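Local coordinates for protein kirola (Actinidia deliciosa, PDB 4IGX) that is of uncertain function but, as a Bet v 1-fold kiwifruit allergen of the MLP family, probably binds small hydrophobic ligands in its internal cavity, at residues 71-76 and 83-88. Sequence-based numbering, arbitrary orientation.
Sequences DIVEAI and VTFKIV
I72 and K86 face each other as an antiparallel hydrogen-bonded pair: K86 N donates to I72 O at 2.8 Å, and I72 N returns the bond to K86 O at 2.9 Å. Farther along, T84 O accepts a hydrogen bond from E74 N at 2.7 Å and a weak one from A75 N, while T84 N donates to A75 O. Two residues thus oppose one, a classic beta bulge, and the register beyond V73 shifts by one. The hairpin 65-77/82-88 so formed belongs to the curved antiparallel sheet of the Bet v 1 fold, with strands 55-62 and 96-106 as its neighbours. D71, V73, I76, V83, F85 and I87 share the sheet face on which I76 and V83 meet helix 17-25. The buried carboxylate of D71 faces the partner strand with both oxygens, OD1 3.4 Å from I87 CG1 and OD2 3.5 Å from F85 CB, its plane turned 50° from the ring; OD2 is hydrogen-bonded to an unidentified molecule, probably from the crystallisation liquor, whereas OD1 has no polar partner. V73 splits its branches: CG1, anti to the backbone N (chi1 178°), meets V83 CG1, and CG2 approaches F85 CE1 at 4.0 Å. On the opposite face, A75 CB packs on T84 OG1, and E74, bent at chi2 (-74°), lays CG against K86 CB at 3.6 Å, its OE2 remaining beyond salt-bridge range of the lysine NZ.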
ATOM      1  N   ASP A  71      -9.162  -4.453  -2.782  1.00 48.02           N
ATOM      2  CA  ASP A  71      -8.572  -3.322  -3.494  1.00 47.48           C
ATOM      3  C   ASP A  71      -8.713  -3.545  -4.995  1.00 47.84           C
ATOM      4  O   ASP A  71      -8.565  -4.669  -5.461  1.00 48.94           O
ATOM      5  CB  ASP A  71      -7.060  -3.199  -3.190  1.00 45.32           C
ATOM      6  CG  ASP A  71      -6.755  -2.591  -1.819  1.00 46.66           C
ATOM      7  OD1 ASP A  71      -7.620  -2.610  -0.909  1.00 48.57           O
ATOM      8  OD2 ASP A  71      -5.602  -2.094  -1.641  1.00 47.51           O
ATOM      9  N   ILE A  72      -8.982  -2.480  -5.736  1.00 47.03           N
ATOM     10  CA  ILE A  72      -8.856  -2.496  -7.182  1.00 47.05           C
ATOM     11  C   ILE A  72      -7.548  -1.764  -7.517  1.00 44.55           C
ATOM     12  O   ILE A  72      -7.249  -0.732  -6.923  1.00 43.14           O
ATOM     13  CB  ILE A  72     -10.113  -1.862  -7.808  1.00 49.15           C
ATOM     14  CG1 ILE A  72     -11.337  -2.543  -7.197  1.00 51.57           C
ATOM     15  CG2 ILE A  72     -10.115  -2.014  -9.311  1.00 49.51           C
ATOM     16  CD1 ILE A  72     -12.737  -2.193  -7.831  1.00 54.19           C
ATOM     17  N   VAL A  73      -6.709  -2.346  -8.375  1.00 44.52           N
ATOM     18  CA  VAL A  73      -5.535  -1.620  -8.885  1.00 43.31           C
ATOM     19  C   VAL A  73      -6.002  -0.623  -9.946  1.00 44.51           C
ATOM     20  O   VAL A  73      -6.455  -1.025 -11.026  1.00 45.20           O
ATOM     21  CB  VAL A  73      -4.492  -2.540  -9.489  1.00 44.24           C
ATOM     22  CG1 VAL A  73      -3.289  -1.711 -10.068  1.00 42.22           C
ATOM     23  CG2 VAL A  73      -4.024  -3.563  -8.432  1.00 44.02           C
ATOM     24  N   GLU A  74      -5.932   0.671  -9.623  1.00 43.77           N
ATOM     25  CA  GLU A  74      -6.534   1.702 -10.489  1.00 46.54           C
ATOM     26  C   GLU A  74      -5.537   2.443 -11.350  1.00 45.95           C
ATOM     27  O   GLU A  74      -5.932   3.144 -12.256  1.00 47.87           O
ATOM     28  CB  GLU A  74      -7.312   2.741  -9.673  1.00 47.66           C
ATOM     29  CG  GLU A  74      -8.538   2.182  -8.967  1.00 51.70           C
ATOM     30  CD  GLU A  74      -9.694   1.896  -9.909  1.00 58.37           C
ATOM     31  OE1 GLU A  74      -9.512   2.056 -11.129  1.00 64.18           O
ATOM     32  OE2 GLU A  74     -10.792   1.507  -9.443  1.00 62.02           O
ATOM     33  N   ALA A  75      -4.252   2.300 -11.068  1.00 44.22           N
ATOM     34  CA  ALA A  75      -3.241   2.968 -11.876  1.00 44.80           C
ATOM     35  C   ALA A  75      -1.911   2.313 -11.659  1.00 43.57           C
ATOM     36  O   ALA A  75      -1.567   1.898 -10.526  1.00 42.78           O
ATOM     37  CB  ALA A  75      -3.159   4.469 -11.528  1.00 44.62           C
ATOM     38  N   ILE A  76      -1.179   2.209 -12.751  1.00 44.51           N
ATOM     39  CA  ILE A  76       0.227   1.856 -12.750  1.00 44.63           C
ATOM     40  C   ILE A  76       0.924   2.872 -13.633  1.00 46.67           C
ATOM     41  O   ILE A  76       0.410   3.236 -14.684  1.00 47.34           O
ATOM     42  CB  ILE A  76       0.462   0.427 -13.314  1.00 45.55           C
ATOM     43  CG1 ILE A  76      -0.324  -0.610 -12.488  1.00 44.86           C
ATOM     44  CG2 ILE A  76       1.928   0.079 -13.289  1.00 45.03           C
ATOM     45  CD1 ILE A  76      -0.407  -1.986 -13.153  1.00 48.00           C
ATOM     46  N   VAL A  83       2.128   3.031  -8.171  1.00 43.16           N
ATOM     47  CA  VAL A  83       0.934   2.181  -8.245  1.00 41.56           C
ATOM     48  C   VAL A  83      -0.160   2.739  -7.337  1.00 40.67           C
ATOM     49  O   VAL A  83       0.121   3.189  -6.243  1.00 41.31           O
ATOM     50  CB  VAL A  83       1.221   0.701  -7.820  1.00 41.10           C
ATOM     51  CG1 VAL A  83      -0.046  -0.200  -8.079  1.00 40.43           C
ATOM     52  CG2 VAL A  83       2.425   0.143  -8.537  1.00 40.65           C
ATOM     53  N   THR A  84      -1.401   2.670  -7.803  1.00 40.79           N
ATOM     54  CA  THR A  84      -2.567   3.217  -7.137  1.00 40.77           C
ATOM     55  C   THR A  84      -3.616   2.114  -6.884  1.00 40.61           C
ATOM     56  O   THR A  84      -4.092   1.465  -7.814  1.00 41.75           O
ATOM     57  CB  THR A  84      -3.227   4.315  -8.001  1.00 42.42           C
ATOM     58  OG1 THR A  84      -2.254   5.310  -8.319  1.00 44.04           O
ATOM     59  CG2 THR A  84      -4.364   4.965  -7.279  1.00 40.47           C
ATOM     60  N   PHE A  85      -3.938   1.932  -5.612  1.00 39.91           N
ATOM     61  CA  PHE A  85      -4.911   0.998  -5.126  1.00 40.16           C
ATOM     62  C   PHE A  85      -6.117   1.755  -4.600  1.00 41.47           C
ATOM     63  O   PHE A  85      -5.945   2.717  -3.837  1.00 40.90           O
ATOM     64  CB  PHE A  85      -4.333   0.241  -3.937  1.00 39.58           C
ATOM     65  CG  PHE A  85      -3.103  -0.507  -4.258  1.00 39.89           C
ATOM     66  CD1 PHE A  85      -3.187  -1.761  -4.828  1.00 40.62           C
ATOM     67  CD2 PHE A  85      -1.849   0.051  -4.017  1.00 40.39           C
ATOM     68  CE1 PHE A  85      -2.046  -2.455  -5.120  1.00 41.31           C
ATOM     69  CE2 PHE A  85      -0.704  -0.638  -4.334  1.00 40.21           C
ATOM     70  CZ  PHE A  85      -0.811  -1.898  -4.877  1.00 40.97           C
ATOM     71  N   LYS A  86      -7.322   1.312  -4.964  1.00 42.27           N
ATOM     72  CA  LYS A  86      -8.524   1.854  -4.371  1.00 44.00           C
ATOM     73  C   LYS A  86      -9.187   0.800  -3.499  1.00 44.61           C
ATOM     74  O   LYS A  86      -9.450  -0.288  -3.969  1.00 45.27           O
ATOM     75  CB  LYS A  86      -9.501   2.268  -5.457  1.00 46.50           C
ATOM     76  CG  LYS A  86     -10.874   2.708  -4.960  1.00 49.78           C
ATOM     77  CD  LYS A  86     -11.690   3.158  -6.125  1.00 54.45           C
ATOM     78  CE  LYS A  86     -13.113   3.329  -5.781  1.00 57.70           C
ATOM     79  NZ  LYS A  86     -13.814   3.803  -7.013  1.00 63.09           N
ATOM     80  N   ILE A  87      -9.514   1.145  -2.258  1.00 44.98           N
ATOM     81  CA  ILE A  87     -10.108   0.183  -1.346  1.00 46.05           C
ATOM     82  C   ILE A  87     -11.610   0.186  -1.564  1.00 48.32           C
ATOM     83  O   ILE A  87     -12.245   1.212  -1.455  1.00 49.29           O
ATOM     84  CB  ILE A  87      -9.823   0.516   0.136  1.00 46.10           C
ATOM     85  CG1 ILE A  87      -8.321   0.387   0.482  1.00 44.97           C
ATOM     86  CG2 ILE A  87     -10.553  -0.462   1.008  1.00 46.51           C
ATOM     87  CD1 ILE A  87      -7.450   1.436  -0.010  1.00 45.88           C
ATOM     88  N   VAL A  88     -12.177  -0.963  -1.890  1.00 49.95           N
ATOM     89  CA  VAL A  88     -13.623  -1.045  -2.112  1.00 53.22           C
ATOM     90  C   VAL A  88     -14.339  -1.733  -0.982  1.00 55.44           C
ATOM     91  O   VAL A  88     -15.489  -1.455  -0.749  1.00 59.29           O
ATOM     92  CB  VAL A  88     -13.991  -1.690  -3.478  1.00 54.55           C
ATOM     93  CG1 VAL A  88     -13.424  -0.835  -4.605  1.00 53.52           C
ATOM     94  CG2 VAL A  88     -13.516  -3.165  -3.588  1.00 52.38           C
TER